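Local coordinates for ABC transporter, substrate binding protein (Agrobacterium tumefaciens, PDB 3C9H) that probably captures a solute in the periplasm for an ABC importer, and binds a magnesium ion in the crystal, at residues I173-I178 against L230-L235; E52-A57 against R278-F283; T133-V138 against Q298-S303. All blocks are in the same frame, centred on the assembly; numbering follows the deposited sequence.

How the contacts relate
All three contacts are buried, so what separates them is their place and their chemistry. Contact 3 lies nearest the middle of the chain, its centre about 9 Å from that of the molecule; contact 2 is the most peripheral, at about 21 Å, on the opposite side from contact 1. Contacts 1 and 3 share a sheet: strands 135-142 and 230-235 are antiparallel neighbours, and Val-138 N probably hydrogen bonds to Ile-234 O at 2.8 Å. Contact 2 touches neither. Contact 1 is mostly backbone pairing of strands, contact 2 aromatic packing between helices with no hydrogen bond directly across, and contact 3 a loop laid against a strand beside a carboxylate network.

Contact 1: residues I173-I178 against L230-L235; sequences IATYDI and LGYNIL
Two hydrogen bonds, with Asp-191 OD2 and Arg-155 NE, grip Tyr-232 OH. Its residue belongs to parallel strand pairing within an alpha/beta lobe of a periplasmic solute-binding fold. Tyr-232 N donates to Ala-174 O at 2.9 Å, nearly along the C=O axis; Gly-231 CA adds a weaker CA-H...O contact to Ala-174 O at 3.2 Å. One step back, Ala-174 N reaches Leu-230 O at 3.1 Å in the carbonyl plane. On one face Ile-173 and Leu-230 lie side by side, CG2 of the former 3.9 Å from CB of the latter, two branched apolar chains suited to a core against helix 155-164.

The second strand then turns a corner. Thr-175 OG1, anti to the backbone N (chi1 -166°), donates to Tyr-232 O at 2.8 Å, from 46° above the carbonyl plane. The same hydroxyl lies at the in-plane edge of the Tyr-232 ring. Asn-233, with positive phi, opens a G1 beta bulge opposite Val-138, a backbone shape that asparagine tolerates well. The backbone O of Asn-233 is buried with no hydrogen-bond partner; Tyr-176 CE1 comes within 3.3 Å of it, at the ring edge. The phenol of Tyr-176 is hydrogen bonded to Ser-216 and to a citric acid, probably from the crystallisation liquor, which may nonetheless mark the pocket. It crosses Leu-235 at about a right angle, Tyr-176 OH 3.6 Å from Leu-235 CG.

Contact 2: residues E52-A57 against R278-F283; sequences EGFQKA and RRYLEF
Phe-54 is the centre of this contact, a helix-helix crossing held by an aromatic cluster in an alpha/beta lobe of the periplasmic binding protein fold. Its CG is anti to the backbone N, which carries the ring out of helix 44-57 and onto helix 274-285. Tyr-280 presents an edge to one face of that ring in a T-shaped stack, centroids 5.0 Å apart and planes at 73°. Tyr-280 CD1 stands over the middle of the phenyl, 3.7 Å from Phe-54 CG, so a polarised C-H meets the pi cloud. The rim of the same phenyl goes deeper, with Phe-54 CE1 3.6 Å from Tyr-280 CA.

Phe-283 completes the first shell. Phe-283 CB lies at the in-plane edge of the Phe-54 ring, 3.9 Å from Phe-54 CD1, while the Phe-283 ring receives Phe-54 CB over the face in a CH-pi contact, 4.3 Å from CB to the centroid. Glycine suits position 53 because a CB there would point at that ring and run into Phe-283 CZ, which lies 3.5 Å from Gly-53 C. The axes of the two short helical segments pass 10.5 Å apart at 115°, and the three rings bridge them.

Farther out, Leu-36 of strand 35-40 and Val-63 of strand 62-67 pack on Phe-54, and Phe-90 and Phe-284 meet the Tyr-280 ring. Asn-58 joins the helices, its ND2 bonded to Phe-54 O and its OD1 to Arg-279 NH1, at the end of a chain bent at chi3. The root of that arginine is set by the helix backbone, Arg-279 CB 4.2 Å from Phe-54 CE1.

Contact 3: residues T133-V138 against Q298-S303; sequences TFEPAV and QIPAVS
Near the centre of the chain, the loop between helices 287-296 and 312-319 is joined to the start of strand 135-142 by a single bent hydrogen bond and apolar contacts. Gln-298, with positive phi, ends the first helix. Ile-299 follows, its CG2 anti to the backbone N and pressed against Thr-133 CG2 at 3.4 Å, tighter than usual for two carbons. Ile-299 CG2 also covers the carboxylate of Glu-135, 3.6 Å from OE2.

Pro-300 makes the polar link: Pro-300 O accepts Phe-134 N at 3.0 Å, through a bond bent to 131° and 30° out of the carbonyl plane. The proline ring, which has no N-H to offer, lies across Phe-134 O, with Pro-300 CG at 3.2 Å; that buried oxygen has no hydrogen-bond partner. Ala-301 turns its methyl away. Val-302, compact and apolar, sets CG2 3.4 Å from Thr-133 O, which bonds to Ser-262 OG.

Beside Ile-299, Thr-133 OG1 donates to the anti lone pair of Glu-135 OE2 at 2.7 Å. Arg-263 forms a salt bridge to OE2, and Ser-237 bonds OE1. A carboxylate with these three partners is probably ionised though buried, and its apolar surroundings may favour the pairing with arginine.

Contact 1: residues I173-I178 against L230-L235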
loop_
_atom_site.group_PDB
_atom_site.type_symbol
_atom_site.label_atom_id
_atom_site.label_comp_id
_atom_site.label_asym_id
_atom_site.label_seq_id
_atom_site.Cartn_x
_atom_site.Cartn_y
_atom_site.Cartn_z
ATOM N N ILE A 173 14.694 8.331 13.339
ATOM C CA ILE A 173 13.610 7.379 13.064
ATOM C C ILE A 173 12.609 8.045 12.158
ATOM O O ILE A 173 12.534 9.275 12.083
ATOM C CB ILE A 173 12.917 6.851 14.339
ATOM C CG1 ILE A 173 12.230 7.997 15.083
ATOM C CG2 ILE A 173 13.951 6.118 15.236
ATOM C CD1 ILE A 173 11.305 7.539 16.155
ATOM N N ALA A 174 11.838 7.223 11.456
ATOM C CA ALA A 174 10.932 7.739 10.438
ATOM C C ALA A 174 9.652 6.900 10.301
ATOM O O ALA A 174 9.630 5.711 10.612
ATOM C CB ALA A 174 11.643 7.817 9.098
ATOM N N THR A 175 8.598 7.562 9.826
ATOM C CA THR A 175 7.322 6.929 9.538
ATOM C C THR A 175 6.575 7.724 8.452
ATOM O O THR A 175 7.060 8.759 7.953
ATOM C CB THR A 175 6.461 6.792 10.813
ATOM O OG1 THR A 175 5.378 5.891 10.564
ATOM C CG2 THR A 175 5.918 8.157 11.283
ATOM N N TYR A 176 5.422 7.199 8.037
ATOM C CA TYR A 176 4.590 7.881 7.054
ATOM C C TYR A 176 4.028 9.169 7.644
ATOM O O TYR A 176 3.588 9.196 8.783
ATOM C CB TYR A 176 3.400 7.021 6.637
ATOM C CG TYR A 176 3.654 6.078 5.494
ATOM C CD1 TYR A 176 3.602 4.697 5.678
ATOM C CD2 TYR A 176 3.918 6.560 4.224
ATOM C CE1 TYR A 176 3.800 3.822 4.594
ATOM C CE2 TYR A 176 4.105 5.695 3.159
ATOM C CZ TYR A 176 4.035 4.344 3.349
ATOM O OH TYR A 176 4.219 3.516 2.272
ATOM N N ASP A 177 4.068 10.211 6.840
ATOM C CA ASP A 177 3.274 11.392 7.057
ATOM C C ASP A 177 1.849 11.060 6.642
ATOM O O ASP A 177 1.532 11.008 5.455
ATOM C CB ASP A 177 3.815 12.518 6.201
ATOM C CG ASP A 177 3.083 13.827 6.423
ATOM O OD1 ASP A 177 1.990 13.845 7.037
ATOM O OD2 ASP A 177 3.630 14.847 5.986
ATOM N N ILE A 178 1.007 10.833 7.627
ATOM C CA ILE A 178 -0.351 10.401 7.371
ATOM C C ILE A 178 -1.200 11.480 6.705
ATOM O O ILE A 178 -2.241 11.173 6.129
ATOM C CB ILE A 178 -1.044 9.806 8.599
ATOM C CG1 ILE A 178 -1.494 10.882 9.606
ATOM C CG2 ILE A 178 -0.157 8.764 9.258
ATOM C CD1 ILE A 178 -2.442 10.359 10.661
ATOM N N LEU A 230 15.668 3.250 12.363
ATOM C CA LEU A 230 14.382 2.545 12.417
ATOM C C LEU A 230 13.328 3.247 11.559
ATOM O O LEU A 230 13.257 4.482 11.527
ATOM C CB LEU A 230 13.841 2.497 13.857
ATOM C CG LEU A 230 14.414 1.476 14.840
ATOM C CD1 LEU A 230 14.020 1.872 16.268
ATOM C CD2 LEU A 230 13.955 0.058 14.509
ATOM N N GLY A 231 12.494 2.453 10.894
ATOM C CA GLY A 231 11.251 2.944 10.300
ATOM C C GLY A 231 10.040 2.171 10.807
ATOM O O GLY A 231 10.119 0.962 11.086
ATOM N N TYR A 232 8.912 2.869 10.907
ATOM C CA TYR A 232 7.691 2.330 11.475
ATOM C C TYR A 232 6.556 2.363 10.433
ATOM O O TYR A 232 6.369 3.377 9.770
ATOM C CB TYR A 232 7.284 3.136 12.725
ATOM C CG TYR A 232 5.968 2.710 13.300
ATOM C CD1 TYR A 232 5.878 1.569 14.078
ATOM C CD2 TYR A 232 4.803 3.438 13.065
ATOM C CE1 TYR A 232 4.661 1.140 14.587
ATOM C CE2 TYR A 232 3.569 3.017 13.581
ATOM C CZ TYR A 232 3.508 1.872 14.332
ATOM O OH TYR A 232 2.310 1.442 14.863
ATOM N N ASN A 233 5.803 1.271 10.332
ATOM C CA ASN A 233 4.674 1.139 9.383
ATOM C C ASN A 233 5.064 1.232 7.919
ATOM O O ASN A 233 4.354 1.828 7.103
ATOM C CB ASN A 233 3.583 2.168 9.685
ATOM C CG ASN A 233 2.554 1.673 10.682
ATOM O OD1 ASN A 233 1.536 2.355 10.934
ATOM N ND2 ASN A 233 2.785 0.501 11.241
ATOM N N ILE A 234 6.166 0.583 7.576
ATOM C CA ILE A 234 6.701 0.609 6.235
ATOM C C ILE A 234 6.095 -0.573 5.481
ATOM O O ILE A 234 5.824 -1.608 6.079
ATOM C CB ILE A 234 8.270 0.534 6.261
ATOM C CG1 ILE A 234 8.806 1.657 7.164
ATOM C CG2 ILE A 234 8.866 0.619 4.834
ATOM C CD1 ILE A 234 8.292 3.057 6.801
ATOM N N LEU A 235 5.890 -0.412 4.169
ATOM C CA LEU A 235 5.401 -1.496 3.343
ATOM C C LEU A 235 6.405 -2.657 3.299
ATOM O O LEU A 235 7.533 -2.501 2.848
ATOM C CB LEU A 235 5.029 -0.995 1.942
ATOM C CG LEU A 235 3.801 -0.063 1.825
ATOM C CD1 LEU A 235 3.595 0.342 0.361
ATOM C CD2 LEU A 235 2.515 -0.703 2.422
#

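Contact 2: residues E52-A57 against R278-F283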
loop_
_atom_site.group_PDB
_atom_site.type_symbol
_atom_site.label_atom_id
_atom_site.label_comp_id
_atom_site.label_asym_id
_atom_site.label_seq_id
_atom_site.Cartn_x
_atom_site.Cartn_y
_atom_site.Cartn_z
ATOM N N GLU A 52 4.903 -5.614 -18.301
ATOM C CA GLU A 52 5.476 -6.475 -19.342
ATOM C C GLU A 52 4.625 -7.723 -19.567
ATOM O O GLU A 52 4.390 -8.109 -20.708
ATOM C CB GLU A 52 6.911 -6.851 -18.988
ATOM C CG GLU A 52 7.858 -5.654 -19.120
ATOM C CD GLU A 52 9.259 -5.894 -18.547
ATOM O OE1 GLU A 52 9.479 -6.928 -17.857
ATOM O OE2 GLU A 52 10.125 -5.004 -18.763
ATOM N N GLY A 53 4.153 -8.343 -18.489
ATOM C CA GLY A 53 3.308 -9.535 -18.596
ATOM C C GLY A 53 2.005 -9.255 -19.325
ATOM O O GLY A 53 1.594 -9.998 -20.223
ATOM N N PHE A 54 1.371 -8.157 -18.949
ATOM C CA PHE A 54 0.165 -7.697 -19.606
ATOM C C PHE A 54 0.391 -7.478 -21.097
ATOM O O PHE A 54 -0.416 -7.913 -21.913
ATOM C CB PHE A 54 -0.340 -6.407 -18.940
ATOM C CG PHE A 54 -1.538 -5.807 -19.631
ATOM C CD1 PHE A 54 -2.801 -6.368 -19.451
ATOM C CD2 PHE A 54 -1.396 -4.717 -20.492
ATOM C CE1 PHE A 54 -3.919 -5.819 -20.111
ATOM C CE2 PHE A 54 -2.503 -4.181 -21.161
ATOM C CZ PHE A 54 -3.753 -4.717 -20.955
ATOM N N GLN A 55 1.475 -6.788 -21.441
ATOM C CA GLN A 55 1.787 -6.451 -22.827
ATOM C C GLN A 55 2.118 -7.681 -23.681
ATOM O O GLN A 55 1.677 -7.753 -24.813
ATOM C CB GLN A 55 2.924 -5.432 -22.919
ATOM C CG GLN A 55 2.512 -4.034 -22.482
ATOM C CD GLN A 55 3.396 -2.982 -23.029
ATOM O OE1 GLN A 55 4.608 -3.008 -22.818
ATOM N NE2 GLN A 55 2.811 -2.036 -23.741
ATOM N N LYS A 56 2.866 -8.634 -23.135
ATOM C CA LYS A 56 3.109 -9.926 -23.808
ATOM C C LYS A 56 1.804 -10.668 -24.105
ATOM O O LYS A 56 1.674 -11.278 -25.166
ATOM C CB LYS A 56 3.991 -10.831 -22.957
ATOM C CG LYS A 56 5.444 -10.431 -22.899
ATOM C CD LYS A 56 6.138 -11.259 -21.862
ATOM C CE LYS A 56 7.535 -10.789 -21.630
ATOM N NZ LYS A 56 8.108 -11.569 -20.491
ATOM N N ALA A 57 0.852 -10.619 -23.172
ATOM C CA ALA A 57 -0.487 -11.198 -23.386
ATOM C C ALA A 57 -1.288 -10.376 -24.399
ATOM O O ALA A 57 -2.164 -10.903 -25.067
ATOM C CB ALA A 57 -1.253 -11.298 -22.056
ATOM N N ARG A 278 -10.624 -3.023 -17.744
ATOM C CA ARG A 278 -11.079 -4.328 -17.294
ATOM C C ARG A 278 -10.128 -5.444 -17.708
ATOM O O ARG A 278 -9.960 -6.439 -16.969
ATOM C CB ARG A 278 -12.463 -4.653 -17.829
ATOM C CG ARG A 278 -13.533 -4.025 -17.056
ATOM C CD ARG A 278 -14.872 -4.432 -17.516
ATOM N NE ARG A 278 -15.734 -3.300 -17.301
ATOM C CZ ARG A 278 -16.137 -2.451 -18.235
ATOM N NH1 ARG A 278 -15.895 -2.630 -19.507
ATOM N NH2 ARG A 278 -16.884 -1.458 -17.868
ATOM N N ARG A 279 -9.522 -5.297 -18.877
ATOM C CA ARG A 279 -8.543 -6.287 -19.346
ATOM C C ARG A 279 -7.336 -6.351 -18.415
ATOM O O ARG A 279 -6.835 -7.434 -18.093
ATOM C CB ARG A 279 -8.045 -5.982 -20.770
ATOM C CG ARG A 279 -7.676 -7.288 -21.485
ATOM C CD ARG A 279 -7.028 -7.099 -22.819
ATOM N NE ARG A 279 -7.935 -6.485 -23.771
ATOM C CZ ARG A 279 -7.638 -6.223 -25.041
ATOM N NH1 ARG A 279 -6.432 -6.498 -25.534
ATOM N NH2 ARG A 279 -8.550 -5.637 -25.816
ATOM N N TYR A 280 -6.847 -5.179 -18.033
ATOM C CA TYR A 280 -5.726 -5.053 -17.109
ATOM C C TYR A 280 -6.110 -5.604 -15.716
ATOM O O TYR A 280 -5.372 -6.393 -15.105
ATOM C CB TYR A 280 -5.358 -3.588 -17.011
ATOM C CG TYR A 280 -4.019 -3.278 -16.420
ATOM C CD1 TYR A 280 -2.847 -3.460 -17.156
ATOM C CD2 TYR A 280 -3.915 -2.725 -15.153
ATOM C CE1 TYR A 280 -1.585 -3.118 -16.621
ATOM C CE2 TYR A 280 -2.653 -2.371 -14.615
ATOM C CZ TYR A 280 -1.507 -2.573 -15.361
ATOM O OH TYR A 280 -0.271 -2.235 -14.827
ATOM N N LEU A 281 -7.281 -5.208 -15.232
ATOM C CA LEU A 281 -7.801 -5.789 -13.978
ATOM C C LEU A 281 -7.879 -7.311 -14.026
ATOM O O LEU A 281 -7.400 -8.009 -13.127
ATOM C CB LEU A 281 -9.174 -5.186 -13.662
ATOM C CG LEU A 281 -9.892 -5.709 -12.440
ATOM C CD1 LEU A 281 -8.989 -5.675 -11.152
ATOM C CD2 LEU A 281 -11.209 -4.956 -12.250
ATOM N N GLU A 282 -8.463 -7.848 -15.089
ATOM C CA GLU A 282 -8.484 -9.288 -15.281
ATOM C C GLU A 282 -7.062 -9.880 -15.220
ATOM O O GLU A 282 -6.852 -10.919 -14.584
ATOM C CB GLU A 282 -9.132 -9.626 -16.625
ATOM C CG GLU A 282 -9.534 -11.063 -16.789
ATOM C CD GLU A 282 -10.581 -11.214 -17.869
ATOM O OE1 GLU A 282 -10.243 -10.850 -19.020
ATOM O OE2 GLU A 282 -11.731 -11.649 -17.561
ATOM N N PHE A 283 -6.092 -9.223 -15.858
ATOM C CA PHE A 283 -4.726 -9.711 -15.801
ATOM C C PHE A 283 -4.165 -9.719 -14.363
ATOM O O PHE A 283 -3.568 -10.705 -13.927
ATOM C CB PHE A 283 -3.805 -8.946 -16.754
ATOM C CG PHE A 283 -2.376 -9.400 -16.678
ATOM C CD1 PHE A 283 -1.939 -10.503 -17.407
ATOM C CD2 PHE A 283 -1.496 -8.778 -15.817
ATOM C CE1 PHE A 283 -0.619 -10.940 -17.292
ATOM C CE2 PHE A 283 -0.163 -9.216 -15.688
ATOM C CZ PHE A 283 0.271 -10.294 -16.412
#

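Contact 3: residues T133-V138 against Q298-S303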
loop_
_atom_site.group_PDB
_atom_site.type_symbol
_atom_site.label_atom_id
_atom_site.label_comp_id
_atom_site.label_asym_id
_atom_site.label_seq_id
_atom_site.Cartn_x
_atom_site.Cartn_y
_atom_site.Cartn_z
ATOM N N THR A 133 -3.825 -7.786 -3.414
ATOM C CA THR A 133 -2.574 -8.125 -2.763
ATOM C C THR A 133 -2.844 -8.268 -1.265
ATOM O O THR A 133 -3.921 -7.921 -0.786
ATOM C CB THR A 133 -1.525 -7.001 -2.937
ATOM O OG1 THR A 133 -1.925 -5.839 -2.175
ATOM C CG2 THR A 133 -1.337 -6.632 -4.428
ATOM N N PHE A 134 -1.837 -8.724 -0.532
ATOM C CA PHE A 134 -1.938 -8.909 0.929
ATOM C C PHE A 134 -0.561 -8.500 1.501
ATOM O O PHE A 134 0.371 -9.294 1.504
ATOM C CB PHE A 134 -2.289 -10.394 1.168
ATOM C CG PHE A 134 -2.808 -10.720 2.545
ATOM C CD1 PHE A 134 -4.124 -10.431 2.898
ATOM C CD2 PHE A 134 -1.993 -11.362 3.465
ATOM C CE1 PHE A 134 -4.615 -10.761 4.177
ATOM C CE2 PHE A 134 -2.466 -11.693 4.740
ATOM C CZ PHE A 134 -3.777 -11.391 5.093
ATOM N N GLU A 135 -0.430 -7.237 1.920
ATOM C CA GLU A 135 0.886 -6.610 2.257
ATOM C C GLU A 135 0.941 -6.022 3.675
ATOM O O GLU A 135 0.110 -5.211 4.022
ATOM C CB GLU A 135 1.201 -5.498 1.239
ATOM C CG GLU A 135 1.497 -6.038 -0.168
ATOM C CD GLU A 135 1.550 -4.927 -1.198
ATOM O OE1 GLU A 135 2.548 -4.175 -1.194
ATOM O OE2 GLU A 135 0.574 -4.773 -1.968
ATOM N N PRO A 136 1.906 -6.459 4.509
ATOM C CA PRO A 136 1.972 -5.997 5.895
ATOM C C PRO A 136 2.734 -4.684 6.088
ATOM O O PRO A 136 3.593 -4.343 5.271
ATOM C CB PRO A 136 2.712 -7.126 6.597
ATOM C CG PRO A 136 3.703 -7.606 5.559
ATOM C CD PRO A 136 2.915 -7.491 4.230
ATOM N N ALA A 137 2.365 -3.957 7.140
ATOM C CA ALA A 137 3.087 -2.781 7.628
ATOM C C ALA A 137 4.073 -3.249 8.687
ATOM O O ALA A 137 3.661 -3.771 9.762
ATOM C CB ALA A 137 2.146 -1.815 8.237
ATOM N N VAL A 138 5.352 -3.021 8.418
ATOM C CA VAL A 138 6.436 -3.649 9.178
ATOM C C VAL A 138 7.412 -2.621 9.742
ATOM O O VAL A 138 7.411 -1.450 9.345
ATOM C CB VAL A 138 7.226 -4.638 8.286
ATOM C CG1 VAL A 138 6.291 -5.669 7.678
ATOM C CG2 VAL A 138 8.041 -3.870 7.188
ATOM N N GLN A 298 7.593 -9.886 -4.531
ATOM C CA GLN A 298 7.443 -10.018 -3.078
ATOM C C GLN A 298 6.142 -9.382 -2.581
ATOM O O GLN A 298 6.081 -8.854 -1.478
ATOM C CB GLN A 298 8.636 -9.363 -2.358
ATOM C CG GLN A 298 9.971 -10.014 -2.630
ATOM C CD GLN A 298 10.230 -11.136 -1.669
ATOM O OE1 GLN A 298 9.354 -11.975 -1.412
ATOM N NE2 GLN A 298 11.427 -11.163 -1.117
ATOM N N ILE A 299 5.097 -9.435 -3.416
ATOM C CA ILE A 299 3.788 -8.934 -3.058
ATOM C C ILE A 299 2.860 -10.161 -2.946
ATOM O O ILE A 299 2.581 -10.829 -3.960
ATOM C CB ILE A 299 3.270 -7.977 -4.104
ATOM C CG1 ILE A 299 4.185 -6.740 -4.166
ATOM C CG2 ILE A 299 1.805 -7.625 -3.792
ATOM C CD1 ILE A 299 3.782 -5.736 -5.239
ATOM N N PRO A 300 2.473 -10.524 -1.717
ATOM C CA PRO A 300 1.664 -11.731 -1.578
ATOM C C PRO A 300 0.293 -11.678 -2.279
ATOM O O PRO A 300 -0.396 -10.645 -2.255
ATOM C CB PRO A 300 1.554 -11.904 -0.058
ATOM C CG PRO A 300 2.778 -11.167 0.490
ATOM C CD PRO A 300 2.859 -9.974 -0.401
ATOM N N ALA A 301 -0.039 -12.789 -2.921
ATOM C CA ALA A 301 -1.207 -12.925 -3.792
ATOM C C ALA A 301 -2.486 -13.221 -2.994
ATOM O O ALA A 301 -2.442 -13.823 -1.910
ATOM C CB ALA A 301 -0.959 -14.049 -4.830
ATOM N N VAL A 302 -3.605 -12.789 -3.554
ATOM C CA VAL A 302 -4.952 -13.066 -3.044
ATOM C C VAL A 302 -5.680 -14.170 -3.866
ATOM O O VAL A 302 -6.630 -14.773 -3.371
ATOM C CB VAL A 302 -5.779 -11.748 -3.017
ATOM C CG1 VAL A 302 -7.259 -11.996 -2.757
ATOM C CG2 VAL A 302 -5.217 -10.801 -1.970
ATOM N N SER A 303 -5.236 -14.455 -5.093
ATOM C CA SER A 303 -5.970 -15.381 -5.968
ATOM C C SER A 303 -6.048 -16.770 -5.352
ATOM O O SER A 303 -5.030 -17.292 -4.917
ATOM C CB SER A 303 -5.315 -15.531 -7.339
ATOM O OG SER A 303 -5.844 -16.696 -7.989
#